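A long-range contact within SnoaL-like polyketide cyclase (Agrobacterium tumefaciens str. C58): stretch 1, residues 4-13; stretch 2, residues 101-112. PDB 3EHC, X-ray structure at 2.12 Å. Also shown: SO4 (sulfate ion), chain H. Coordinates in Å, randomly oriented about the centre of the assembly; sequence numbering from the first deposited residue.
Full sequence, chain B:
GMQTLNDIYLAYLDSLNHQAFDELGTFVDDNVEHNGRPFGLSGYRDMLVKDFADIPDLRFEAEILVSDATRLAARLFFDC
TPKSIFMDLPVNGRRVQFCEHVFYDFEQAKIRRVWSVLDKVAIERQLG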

ATOM      1  N   THR B   4     -19.233 -11.991  -0.755  1.00 42.82           N
ATOM      2  CA  THR B   4     -17.798 -12.257  -0.854  1.00 40.80           C
ATOM      3  C   THR B   4     -17.111 -11.266   0.079  1.00 40.35           C
ATOM      4  O   THR B   4     -17.772 -10.381   0.596  1.00 40.36           O
ATOM      5  CB  THR B   4     -17.337 -11.974  -2.311  1.00 39.42           C
ATOM      6  OG1 THR B   4     -17.661 -10.639  -2.679  1.00 34.26           O
ATOM      7  CG2 THR B   4     -18.006 -12.871  -3.297  1.00 36.65           C
ATOM      8  N   LEU B   5     -15.807 -11.417   0.317  1.00 39.60           N
ATOM      9  CA  LEU B   5     -15.062 -10.434   1.100  1.00 38.76           C
ATOM     10  C   LEU B   5     -15.242  -9.039   0.534  1.00 37.46           C
ATOM     11  O   LEU B   5     -15.317  -8.083   1.284  1.00 37.09           O
ATOM     12  CB  LEU B   5     -13.588 -10.788   1.179  1.00 38.02           C
ATOM     13  CG  LEU B   5     -13.253 -11.862   2.206  1.00 40.12           C
ATOM     14  CD1 LEU B   5     -11.722 -11.839   2.399  1.00 32.78           C
ATOM     15  CD2 LEU B   5     -13.996 -11.669   3.545  1.00 33.66           C
ATOM     16  N   ASN B   6     -15.309  -8.925  -0.787  1.00 37.83           N
ATOM     17  CA  ASN B   6     -15.521  -7.613  -1.428  1.00 38.66           C
ATOM     18  C   ASN B   6     -16.817  -6.928  -0.951  1.00 38.68           C
ATOM     19  O   ASN B   6     -16.816  -5.725  -0.631  1.00 37.45           O
ATOM     20  CB  ASN B   6     -15.512  -7.688  -2.962  1.00 38.33           C
ATOM     21  CG  ASN B   6     -14.116  -7.528  -3.573  1.00 47.19           C
ATOM     22  OD1 ASN B   6     -13.087  -7.544  -2.897  1.00 54.76           O
ATOM     23  ND2 ASN B   6     -14.089  -7.397  -4.886  1.00 53.83           N
ATOM     24  N   ASP B   7     -17.903  -7.705  -0.874  1.00 36.98           N
ATOM     25  CA  ASP B   7     -19.177  -7.197  -0.410  1.00 36.80           C
ATOM     26  C   ASP B   7     -19.130  -6.793   1.048  1.00 35.93           C
ATOM     27  O   ASP B   7     -19.630  -5.725   1.382  1.00 34.33           O
ATOM     28  CB  ASP B   7     -20.286  -8.215  -0.642  1.00 36.44           C
ATOM     29  CG  ASP B   7     -20.544  -8.454  -2.100  1.00 35.80           C
ATOM     30  OD1 ASP B   7     -20.562  -7.489  -2.872  1.00 33.86           O
ATOM     31  OD2 ASP B   7     -20.746  -9.611  -2.478  1.00 42.60           O
ATOM     32  N   ILE B   8     -18.548  -7.653   1.897  1.00 35.92           N
ATOM     33  CA  ILE B   8     -18.382  -7.383   3.340  1.00 35.55           C
ATOM     34  C   ILE B   8     -17.577  -6.062   3.528  1.00 36.84           C
ATOM     35  O   ILE B   8     -17.977  -5.179   4.293  1.00 35.59           O
ATOM     36  CB  ILE B   8     -17.711  -8.574   4.071  1.00 35.09           C
ATOM     37  CG1 ILE B   8     -18.530  -9.862   3.860  1.00 33.87           C
ATOM     38  CG2 ILE B   8     -17.572  -8.271   5.536  1.00 32.19           C
ATOM     39  CD1 ILE B   8     -17.815 -11.147   4.187  1.00 33.32           C
ATOM     40  N   TYR B   9     -16.485  -5.932   2.770  1.00 36.64           N
ATOM     41  CA  TYR B   9     -15.630  -4.777   2.842  1.00 35.42           C
ATOM     42  C   TYR B   9     -16.331  -3.478   2.442  1.00 35.60           C
ATOM     43  O   TYR B   9     -16.188  -2.475   3.133  1.00 36.80           O
ATOM     44  CB  TYR B   9     -14.385  -4.973   1.973  1.00 35.89           C
ATOM     45  CG  TYR B   9     -13.377  -3.869   2.163  1.00 33.65           C
ATOM     46  CD1 TYR B   9     -12.782  -3.666   3.409  1.00 32.16           C
ATOM     47  CD2 TYR B   9     -13.009  -3.023   1.108  1.00 35.41           C
ATOM     48  CE1 TYR B   9     -11.859  -2.653   3.606  1.00 34.50           C
ATOM     49  CE2 TYR B   9     -12.078  -1.997   1.300  1.00 32.64           C
ATOM     50  CZ  TYR B   9     -11.502  -1.828   2.560  1.00 34.45           C
ATOM     51  OH  TYR B   9     -10.568  -0.848   2.797  1.00 33.66           O
ATOM     52  N   LEU B  10     -17.058  -3.488   1.325  1.00 36.44           N
ATOM     53  CA  LEU B  10     -17.759  -2.291   0.882  1.00 36.34           C
ATOM     54  C   LEU B  10     -18.869  -1.903   1.878  1.00 35.64           C
ATOM     55  O   LEU B  10     -19.106  -0.714   2.070  1.00 33.81           O
ATOM     56  CB  LEU B  10     -18.276  -2.438  -0.555  1.00 36.20           C
ATOM     57  CG  LEU B  10     -17.242  -2.501  -1.689  1.00 36.42           C
ATOM     58  CD1 LEU B  10     -17.920  -2.642  -3.032  1.00 37.48           C
ATOM     59  CD2 LEU B  10     -16.357  -1.292  -1.724  1.00 38.04           C
ATOM     60  N   ALA B  11     -19.496  -2.895   2.533  1.00 35.31           N
ATOM     61  CA  ALA B  11     -20.474  -2.645   3.605  1.00 34.67           C
ATOM     62  C   ALA B  11     -19.769  -2.030   4.829  1.00 34.49           C
ATOM     63  O   ALA B  11     -20.298  -1.144   5.477  1.00 35.19           O
ATOM     64  CB  ALA B  11     -21.226  -3.935   3.980  1.00 31.77           C
ATOM     65  N   TYR B  12     -18.556  -2.488   5.121  1.00 35.05           N
ATOM     66  CA  TYR B  12     -17.733  -1.918   6.209  1.00 34.49           C
ATOM     67  C   TYR B  12     -17.407  -0.450   5.948  1.00 35.34           C
ATOM     68  O   TYR B  12     -17.565   0.392   6.837  1.00 34.43           O
ATOM     69  CB  TYR B  12     -16.450  -2.756   6.403  1.00 33.38           C
ATOM     70  CG  TYR B  12     -15.286  -2.095   7.123  1.00 32.23           C
ATOM     71  CD1 TYR B  12     -15.323  -1.850   8.485  1.00 36.60           C
ATOM     72  CD2 TYR B  12     -14.120  -1.767   6.435  1.00 33.20           C
ATOM     73  CE1 TYR B  12     -14.235  -1.261   9.150  1.00 37.43           C
ATOM     74  CE2 TYR B  12     -13.048  -1.166   7.074  1.00 35.68           C
ATOM     75  CZ  TYR B  12     -13.101  -0.923   8.436  1.00 38.61           C
ATOM     76  OH  TYR B  12     -12.016  -0.319   9.073  1.00 40.58           O
ATOM     77  N   LEU B  13     -16.992  -0.147   4.720  1.00 35.61           N
ATOM     78  CA  LEU B  13     -16.674   1.233   4.329  1.00 36.53           C
ATOM     79  C   LEU B  13     -17.908   2.111   4.385  1.00 35.91           C
ATOM     80  O   LEU B  13     -17.814   3.284   4.777  1.00 35.65           O
ATOM     81  CB  LEU B  13     -16.040   1.302   2.924  1.00 36.61           C
ATOM     82  CG  LEU B  13     -14.650   0.704   2.719  1.00 35.38           C
ATOM     83  CD1 LEU B  13     -14.142   1.030   1.327  1.00 27.27           C
ATOM     84  CD2 LEU B  13     -13.673   1.144   3.806  1.00 28.83           C
ATOM     85  N   HIS B 101      -2.806   2.256   0.954  1.00 36.22           N
ATOM     86  CA  HIS B 101      -2.764   0.867   0.499  1.00 33.85           C
ATOM     87  C   HIS B 101      -2.770  -0.048   1.708  1.00 32.80           C
ATOM     88  O   HIS B 101      -1.875  -0.020   2.542  1.00 31.00           O
ATOM     89  CB  HIS B 101      -1.529   0.596  -0.315  1.00 31.06           C
ATOM     90  CG  HIS B 101      -1.547   1.255  -1.658  1.00 31.72           C
ATOM     91  ND1 HIS B 101      -0.615   0.982  -2.632  1.00 32.92           N
ATOM     92  CD2 HIS B 101      -2.383   2.179  -2.182  1.00 30.08           C
ATOM     93  CE1 HIS B 101      -0.885   1.696  -3.709  1.00 35.34           C
ATOM     94  NE2 HIS B 101      -1.955   2.429  -3.460  1.00 32.75           N
ATOM     95  N   VAL B 102      -3.782  -0.893   1.783  1.00 32.65           N
ATOM     96  CA  VAL B 102      -4.036  -1.635   3.003  1.00 33.85           C
ATOM     97  C   VAL B 102      -4.392  -3.095   2.694  1.00 33.77           C
ATOM     98  O   VAL B 102      -5.121  -3.389   1.760  1.00 32.85           O
ATOM     99  CB  VAL B 102      -5.110  -0.881   3.881  1.00 34.71           C
ATOM    100  CG1 VAL B 102      -6.311  -0.565   3.054  1.00 34.85           C
ATOM    101  CG2 VAL B 102      -5.447  -1.640   5.226  1.00 29.01           C
ATOM    102  N   PHE B 103      -3.795  -3.988   3.473  1.00 34.08           N
ATOM    103  CA  PHE B 103      -4.074  -5.434   3.458  1.00 34.28           C
ATOM    104  C   PHE B 103      -4.890  -5.840   4.695  1.00 34.72           C
ATOM    105  O   PHE B 103      -4.612  -5.383   5.807  1.00 33.48           O
ATOM    106  CB  PHE B 103      -2.758  -6.250   3.437  1.00 34.64           C
ATOM    107  CG  PHE B 103      -2.035  -6.175   2.145  1.00 32.76           C
ATOM    108  CD1 PHE B 103      -1.190  -5.101   1.874  1.00 35.20           C
ATOM    109  CD2 PHE B 103      -2.223  -7.136   1.153  1.00 35.34           C
ATOM    110  CE1 PHE B 103      -0.561  -4.994   0.653  1.00 31.52           C
ATOM    111  CE2 PHE B 103      -1.551  -7.015  -0.088  1.00 29.20           C
ATOM    112  CZ  PHE B 103      -0.749  -5.961  -0.315  1.00 31.79           C
ATOM    113  N   TYR B 104      -5.892  -6.684   4.477  1.00 36.30           N
ATOM    114  CA  TYR B 104      -6.722  -7.233   5.548  1.00 36.77           C
ATOM    115  C   TYR B 104      -6.683  -8.753   5.533  1.00 36.72           C
ATOM    116  O   TYR B 104      -6.807  -9.378   4.475  1.00 34.45           O
ATOM    117  CB  TYR B 104      -8.180  -6.801   5.414  1.00 36.68           C
ATOM    118  CG  TYR B 104      -8.412  -5.301   5.347  1.00 38.63           C
ATOM    119  CD1 TYR B 104      -8.346  -4.631   4.133  1.00 32.42           C
ATOM    120  CD2 TYR B 104      -8.702  -4.559   6.498  1.00 37.07           C
ATOM    121  CE1 TYR B 104      -8.576  -3.274   4.043  1.00 37.18           C
ATOM    122  CE2 TYR B 104      -8.919  -3.170   6.427  1.00 35.83           C
ATOM    123  CZ  TYR B 104      -8.861  -2.536   5.181  1.00 42.02           C
ATOM    124  OH  TYR B 104      -9.078  -1.176   5.059  1.00 39.08           O
ATOM    125  N   ASP B 105      -6.484  -9.335   6.713  1.00 37.74           N
ATOM    126  CA  ASP B 105      -6.624 -10.760   6.905  1.00 38.38           C
ATOM    127  C   ASP B 105      -7.975 -10.905   7.604  1.00 37.64           C
ATOM    128  O   ASP B 105      -8.197 -10.306   8.653  1.00 38.42           O
ATOM    129  CB  ASP B 105      -5.427 -11.292   7.707  1.00 39.13           C
ATOM    130  CG  ASP B 105      -5.339 -12.824   7.756  1.00 50.42           C
ATOM    131  OD1 ASP B 105      -5.906 -13.573   6.890  1.00 55.48           O
ATOM    132  OD2 ASP B 105      -4.673 -13.284   8.721  1.00 54.32           O
ATOM    133  N   PHE B 106      -8.888 -11.650   6.975  1.00 37.05           N
ATOM    134  CA  PHE B 106     -10.226 -11.912   7.506  1.00 37.02           C
ATOM    135  C   PHE B 106     -10.252 -13.262   8.216  1.00 39.75           C
ATOM    136  O   PHE B 106      -9.581 -14.205   7.792  1.00 40.18           O
ATOM    137  CB  PHE B 106     -11.273 -11.911   6.388  1.00 36.57           C
ATOM    138  CG  PHE B 106     -11.758 -10.553   6.018  1.00 34.23           C
ATOM    139  CD1 PHE B 106     -11.014  -9.751   5.148  1.00 35.63           C
ATOM    140  CD2 PHE B 106     -12.946 -10.061   6.549  1.00 32.11           C
ATOM    141  CE1 PHE B 106     -11.442  -8.483   4.807  1.00 32.91           C
ATOM    142  CE2 PHE B 106     -13.388  -8.805   6.221  1.00 37.47           C
ATOM    143  CZ  PHE B 106     -12.625  -8.005   5.334  1.00 40.94           C
ATOM    144  N   GLU B 107     -11.016 -13.324   9.301  1.00 41.44           N
ATOM    145  CA  GLU B 107     -11.328 -14.579   9.999  1.00 43.33           C
ATOM    146  C   GLU B 107     -12.806 -14.594  10.345  1.00 42.85           C
ATOM    147  O   GLU B 107     -13.296 -13.725  11.070  1.00 42.28           O
ATOM    148  CB  GLU B 107     -10.503 -14.745  11.275  1.00 44.92           C
ATOM    149  CG  GLU B 107      -9.113 -15.335  11.024  1.00 51.99           C
ATOM    150  CD  GLU B 107      -8.326 -15.576  12.306  1.00 51.38           C
ATOM    151  OE1 GLU B 107      -8.931 -15.524  13.408  1.00 58.37           O
ATOM    152  OE2 GLU B 107      -7.100 -15.808  12.198  1.00 58.73           O
ATOM    153  N   GLN B 108     -13.515 -15.573   9.807  1.00 44.40           N
ATOM    154  CA  GLN B 108     -14.957 -15.675  10.000  1.00 45.13           C
ATOM    155  C   GLN B 108     -15.722 -14.402   9.636  1.00 43.78           C
ATOM    156  O   GLN B 108     -16.580 -13.951  10.418  1.00 42.30           O
ATOM    157  CB  GLN B 108     -15.258 -16.114  11.437  1.00 46.04           C
ATOM    158  CG  GLN B 108     -14.838 -17.553  11.675  1.00 49.35           C
ATOM    159  CD  GLN B 108     -14.081 -17.719  12.944  1.00 54.96           C
ATOM    160  OE1 GLN B 108     -14.684 -17.877  14.015  1.00 53.62           O
ATOM    161  NE2 GLN B 108     -12.736 -17.691  12.846  1.00 42.93           N
ATOM    162  N   ALA B 109     -15.426 -13.872   8.439  1.00 41.92           N
ATOM    163  CA  ALA B 109     -16.134 -12.713   7.840  1.00 42.34           C
ATOM    164  C   ALA B 109     -15.868 -11.370   8.550  1.00 40.89           C
ATOM    165  O   ALA B 109     -16.584 -10.390   8.326  1.00 42.15           O
ATOM    166  CB  ALA B 109     -17.640 -12.988   7.720  1.00 41.16           C
ATOM    167  N   LYS B 110     -14.831 -11.324   9.383  1.00 39.08           N
ATOM    168  CA  LYS B 110     -14.439 -10.094  10.089  1.00 37.36           C
ATOM    169  C   LYS B 110     -12.930  -9.801   9.955  1.00 36.31           C
ATOM    170  O   LYS B 110     -12.099 -10.712   9.905  1.00 36.40           O
ATOM    171  CB  LYS B 110     -14.788 -10.199  11.588  1.00 37.92           C
ATOM    172  CG  LYS B 110     -16.258 -10.376  11.922  1.00 36.84           C
ATOM    173  CD  LYS B 110     -16.465 -10.294  13.431  1.00 36.28           C
ATOM    174  CE  LYS B 110     -17.914 -10.497  13.825  1.00 37.54           C
ATOM    175  NZ  LYS B 110     -18.094 -10.223  15.276  1.00 37.11           N
ATOM    176  N   ILE B 111     -12.596  -8.515   9.912  1.00 36.74           N
ATOM    177  CA  ILE B 111     -11.219  -8.058   9.844  1.00 35.89           C
ATOM    178  C   ILE B 111     -10.487  -8.442  11.113  1.00 36.92           C
ATOM    179  O   ILE B 111     -10.923  -8.081  12.203  1.00 36.89           O
ATOM    180  CB  ILE B 111     -11.134  -6.514   9.696  1.00 37.53           C
ATOM    181  CG1 ILE B 111     -11.573  -6.086   8.285  1.00 37.16           C
ATOM    182  CG2 ILE B 111      -9.715  -5.994  10.054  1.00 30.35           C
ATOM    183  CD1 ILE B 111     -12.291  -4.747   8.258  1.00 31.46           C
ATOM    184  N   ARG B 112      -9.364  -9.152  10.960  1.00 36.35           N
ATOM    185  CA  ARG B 112      -8.596  -9.685  12.092  1.00 35.94           C
ATOM    186  C   ARG B 112      -7.203  -9.062  12.193  1.00 34.89           C
ATOM    187  O   ARG B 112      -6.691  -8.803  13.287  1.00 35.36           O
ATOM    188  CB  ARG B 112      -8.515 -11.215  11.964  1.00 35.51           C
ATOM    189  CG  ARG B 112      -7.784 -11.976  13.063  1.00 38.00           C
ATOM    190  CD  ARG B 112      -8.158 -11.563  14.458  1.00 38.21           C
ATOM    191  NE  ARG B 112      -7.370 -12.298  15.446  1.00 41.31           N
ATOM    192  CZ  ARG B 112      -6.170 -11.921  15.899  1.00 42.43           C
ATOM    193  NH1 ARG B 112      -5.568 -10.820  15.457  1.00 39.71           N
ATOM    194  NH2 ARG B 112      -5.548 -12.666  16.804  1.00 45.49           N
TER
HETATM  195  S   SO4 H 128      -7.839 -15.158  17.916  0.50 52.58           S
HETATM  196  O1  SO4 H 128      -8.810 -14.181  17.420  0.50 49.94           O
HETATM  197  O2  SO4 H 128      -8.495 -16.420  18.253  0.50 48.49           O
HETATM  198  O3  SO4 H 128      -7.156 -14.609  19.095  0.50 41.89           O
HETATM  199  O4  SO4 H 128      -6.888 -15.472  16.856  0.50 57.40           O

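A helix laid across a β-hairpin has a simple problem to solve: a rod with side chains at every 100° must find hollows in a sheet whose side chains alternate between two faces. The contact between residues 4-13 and 101-112 of this SnoaL-like polyketide cyclase is a compact illustration. Helix 5-13 crosses strand 101-107 at 109°, with the axes 11.4 Å apart at their closest approach. Thr-4 occupies the N-cap position. The strand hairpin folds back through a type I' turn from Glu-107 to Lys-110, and its two arms are tied by backbone bonds such as Arg-112 N to Asp-105 O (2.8 Å) and Glu-107 N to Lys-110 O (2.9 Å).

Alternation sets up the surface of the sheet. Val-102, Tyr-104 and Phe-106 point their CA-to-CB bonds toward the helix, as does Ile-111 from the returning arm, whereas Asp-105 and Lys-110 point away. On the helix, Leu-5, Ile-8, Tyr-9 and Tyr-12 follow the familiar spacing of three and four residues and so line one side of the rod.

At the start of the helix, the bump is Leu-5. Its CA-to-CB bond runs sideways, but the end of the side chain comes nearer and sets methyl CD2 over the face of the Phe-106 ring, 3.7 Å from the ring centroid and only 19° off the normal. This is a CH-π contact, in which a weakly polarised methyl meets the electron-rich face of the ring. Phe-106 has the largest area covered by the opposing stretch of any residue here. Ile-8, one turn on, fits beside this pair: its CG2 lies 4.3 Å from Phe-106 CE2, while its CD1 approaches Ala-109 CB at 4.0 Å. Its CG2 is also 3.6 Å from the Ala-109 backbone O, so the branched side chain rests against the turn itself. The closest backbone approach is also here, with Leu-5 CA and Ala-109 CA 7.2 Å apart.

Further along, the sense of the fit reverses, and a bump from the sheet meets a flat surface on the helix. Ile-111 CD1 sits almost directly above the Tyr-12 ring, 3.8 Å from its centroid and 8° off the normal. The edge of the same ring faces Tyr-104 OH, 4.5 Å from Tyr-12 CE2.

Tyr-9 reaches furthest along the strand, and here shape and polarity are satisfied together. Its ring lies obliquely against that of Tyr-104, centroids 4.9 Å apart and planes at 54°, with Tyr-9 CE1 and Tyr-104 CE1 3.4 Å apart. At the ends of these tilted rings the two hydroxyls meet, and Tyr-9 OH and Tyr-104 OH share a 2.7 Å hydrogen bond in which either could be the donor. Both residues are buried, so the bond pairs two polar groups inside an otherwise apolar contact. Here two methyls, Leu-5 CD2 and Ile-111 CD1, sit over ring faces, and two buried hydroxyls satisfy each other.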